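Local atomic coordinates of ferrichrome ABC transporter substrate-binding protein (Staphylococcus pseudintermedius, PDB entry 5FLY), a protein that probably binds ferrichrome-type iron siderophores and hands them to an ABC transporter for uptake into the cell. Residues F250-S255 with K270-Q275. Numbering follows the deposited sequence.
Sequences FNVDSS and KDLKKQ
Asp271 OD2 is gripped by three partners: the amide of Gln275 one helical turn on, the hydroxyl of Tyr257, and a water that accepts from the backbone N of Asp253. Gln275 NE2 lies 3.1 Å from Asp271 OD2 on its syn side, with an N-H...O angle of 147°, and the oxygen sits close to the amide plane. An aspartate suits this place because its short carboxylate can engage Gln275, Tyr257 and the water together, a setting that would be expected to favour the charged form. Gripped in this way, the Gln275 amide has its OE1 fixed on the other side, where it accepts a hydrogen bond from a second water, 2.8 Å from Gln275 OE1, that also donates to Asn251 O. Water therefore carries the polar link between helix and strand at two points. Strand 249-253 is an edge strand of the mixed sheet in one lobe of this class III solute-binding protein, bonded to strand 218-223, and residues 270-275 of helix 262-278 run nearly antiparallel to strand residues 250-253 (165°). Gln275 suits the interface because its aliphatic CB can lie on a ring while its amide reaches polar partners: CB is 3.8 Å from the centroid of the Phe250 ring, a CH-pi contact over the face, offset toward the rim at CE2 and CZ. The amide plane is tilted 41° to the ring, and Gln275 OE1 lies 3.0 Å from Phe250 CD2. Leu272 CD2 meets the ring near its plane, 4.2 Å from Phe250 CE2, and branched Val252 extends this apolar layer with CG1, which touches Leu272 CD2, Asp271 OD2 and Gln275 NE2. Where the strand ends, Asp253 caps helix 254-257, its OD1 accepting from both N and OG of Ser255.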
loop_
_atom_site.group_PDB
_atom_site.type_symbol
_atom_site.label_atom_id
_atom_site.label_comp_id
_atom_site.label_asym_id
_atom_site.label_seq_id
_atom_site.Cartn_x
_atom_site.Cartn_y
_atom_site.Cartn_z
ATOM N N PHE A 250 -8.483 -17.626 -3.086
ATOM C CA PHE A 250 -8.791 -16.913 -4.322
ATOM C C PHE A 250 -7.663 -15.969 -4.686
ATOM O O PHE A 250 -6.825 -15.632 -3.848
ATOM C CB PHE A 250 -10.133 -16.148 -4.232
ATOM C CG PHE A 250 -10.201 -15.084 -3.156
ATOM C CD1 PHE A 250 -10.663 -15.387 -1.878
ATOM C CD2 PHE A 250 -9.857 -13.765 -3.434
ATOM C CE1 PHE A 250 -10.753 -14.395 -0.898
ATOM C CE2 PHE A 250 -9.949 -12.783 -2.465
ATOM C CZ PHE A 250 -10.397 -13.099 -1.197
ATOM N N ASN A 251 -7.645 -15.590 -5.958
ATOM C CA ASN A 251 -6.654 -14.667 -6.489
ATOM C C ASN A 251 -7.185 -13.253 -6.579
ATOM O O ASN A 251 -8.387 -13.027 -6.784
ATOM C CB ASN A 251 -6.200 -15.084 -7.887
ATOM C CG ASN A 251 -5.629 -16.487 -7.932
ATOM O OD1 ASN A 251 -5.066 -16.971 -6.964
ATOM N ND2 ASN A 251 -5.751 -17.132 -9.084
ATOM N N VAL A 252 -6.276 -12.301 -6.437
ATOM C CA VAL A 252 -6.584 -10.903 -6.716
ATOM C C VAL A 252 -5.539 -10.311 -7.672
ATOM O O VAL A 252 -4.451 -10.845 -7.815
ATOM C CB VAL A 252 -6.636 -10.061 -5.426
ATOM C CG1 VAL A 252 -7.723 -10.574 -4.468
ATOM C CG2 VAL A 252 -5.285 -10.065 -4.735
ATOM N N ASP A 253 -5.886 -9.179 -8.290
ATOM C CA ASP A 253 -5.058 -8.489 -9.277
ATOM C C ASP A 253 -3.979 -7.669 -8.585
ATOM O O ASP A 253 -4.278 -6.639 -7.988
ATOM C CB ASP A 253 -5.948 -7.588 -10.149
ATOM C CG ASP A 253 -5.192 -6.901 -11.274
ATOM O OD1 ASP A 253 -3.967 -6.697 -11.181
ATOM O OD2 ASP A 253 -5.855 -6.527 -12.263
ATOM N N SER A 254 -2.725 -8.112 -8.668
ATOM C CA SER A 254 -1.670 -7.459 -7.911
ATOM C C SER A 254 -1.477 -5.994 -8.307
ATOM O O SER A 254 -1.180 -5.181 -7.441
ATOM C CB SER A 254 -0.351 -8.228 -8.049
ATOM O OG SER A 254 0.002 -8.411 -9.393
ATOM N N SER A 255 -1.676 -5.642 -9.579
ATOM C CA SER A 255 -1.432 -4.264 -10.021
ATOM C C SER A 255 -2.446 -3.315 -9.394
ATOM O O SER A 255 -2.155 -2.137 -9.220
ATOM C CB SER A 255 -1.468 -4.157 -11.544
ATOM O OG SER A 255 -2.775 -4.297 -12.069
ATOM N N LYS A 270 -13.807 -3.044 -1.333
ATOM C CA LYS A 270 -15.008 -3.536 -1.998
ATOM C C LYS A 270 -14.798 -4.933 -2.552
ATOM O O LYS A 270 -15.643 -5.829 -2.372
ATOM C CB LYS A 270 -15.414 -2.578 -3.120
ATOM C CG LYS A 270 -16.830 -2.747 -3.618
ATOM C CD LYS A 270 -17.148 -1.758 -4.731
ATOM C CE LYS A 270 -17.156 -0.313 -4.249
ATOM N NZ LYS A 270 -17.489 0.630 -5.362
ATOM N N ASP A 271 -13.665 -5.121 -3.219
ATOM C CA ASP A 271 -13.373 -6.389 -3.883
ATOM C C ASP A 271 -13.171 -7.490 -2.850
ATOM O O ASP A 271 -13.686 -8.589 -3.006
ATOM C CB ASP A 271 -12.138 -6.266 -4.767
ATOM C CG ASP A 271 -11.869 -7.529 -5.574
ATOM O OD1 ASP A 271 -12.786 -7.973 -6.300
ATOM O OD2 ASP A 271 -10.757 -8.090 -5.475
ATOM N N LEU A 272 -12.419 -7.196 -1.793
ATOM C CA LEU A 272 -12.135 -8.196 -0.774
ATOM C C LEU A 272 -13.400 -8.596 -0.047
ATOM O O LEU A 272 -13.622 -9.768 0.216
ATOM C CB LEU A 272 -11.104 -7.691 0.233
ATOM C CG LEU A 272 -9.675 -7.652 -0.279
ATOM C CD1 LEU A 272 -8.811 -6.944 0.746
ATOM C CD2 LEU A 272 -9.173 -9.065 -0.564
ATOM N N LYS A 273 -14.222 -7.617 0.298
ATOM C CA LYS A 273 -15.466 -7.939 0.974
ATOM C C LYS A 273 -16.316 -8.858 0.108
ATOM O O LYS A 273 -16.852 -9.857 0.596
ATOM C CB LYS A 273 -16.263 -6.685 1.325
ATOM C CG LYS A 273 -17.527 -6.990 2.129
ATOM C CD LYS A 273 -18.217 -5.716 2.555
ATOM C CE LYS A 273 -19.375 -5.985 3.501
ATOM N NZ LYS A 273 -20.052 -4.720 3.881
ATOM N N LYS A 274 -16.424 -8.527 -1.175
ATOM C CA LYS A 274 -17.220 -9.319 -2.113
ATOM C C LYS A 274 -16.714 -10.756 -2.177
ATOM O O LYS A 274 -17.495 -11.711 -2.090
ATOM C CB LYS A 274 -17.202 -8.697 -3.513
ATOM C CG LYS A 274 -17.879 -9.567 -4.580
ATOM C CD LYS A 274 -18.176 -8.783 -5.855
ATOM C CE LYS A 274 -16.917 -8.381 -6.588
ATOM N NZ LYS A 274 -16.170 -9.561 -7.099
ATOM N N GLN A 275 -15.408 -10.915 -2.333
ATOM C CA GLN A 275 -14.860 -12.244 -2.523
ATOM C C GLN A 275 -14.905 -13.045 -1.212
ATOM O O GLN A 275 -15.152 -14.244 -1.235
ATOM C CB GLN A 275 -13.431 -12.169 -3.084
ATOM C CG GLN A 275 -13.381 -11.618 -4.508
ATOM C CD GLN A 275 -12.172 -12.092 -5.301
ATOM O OE1 GLN A 275 -11.980 -13.286 -5.505
ATOM N NE2 GLN A 275 -11.354 -11.147 -5.763
HETATM O O HOH W 1 -10.698 -14.263 -7.768
HETATM O O HOH W 2 -8.857 -8.510 -7.908
#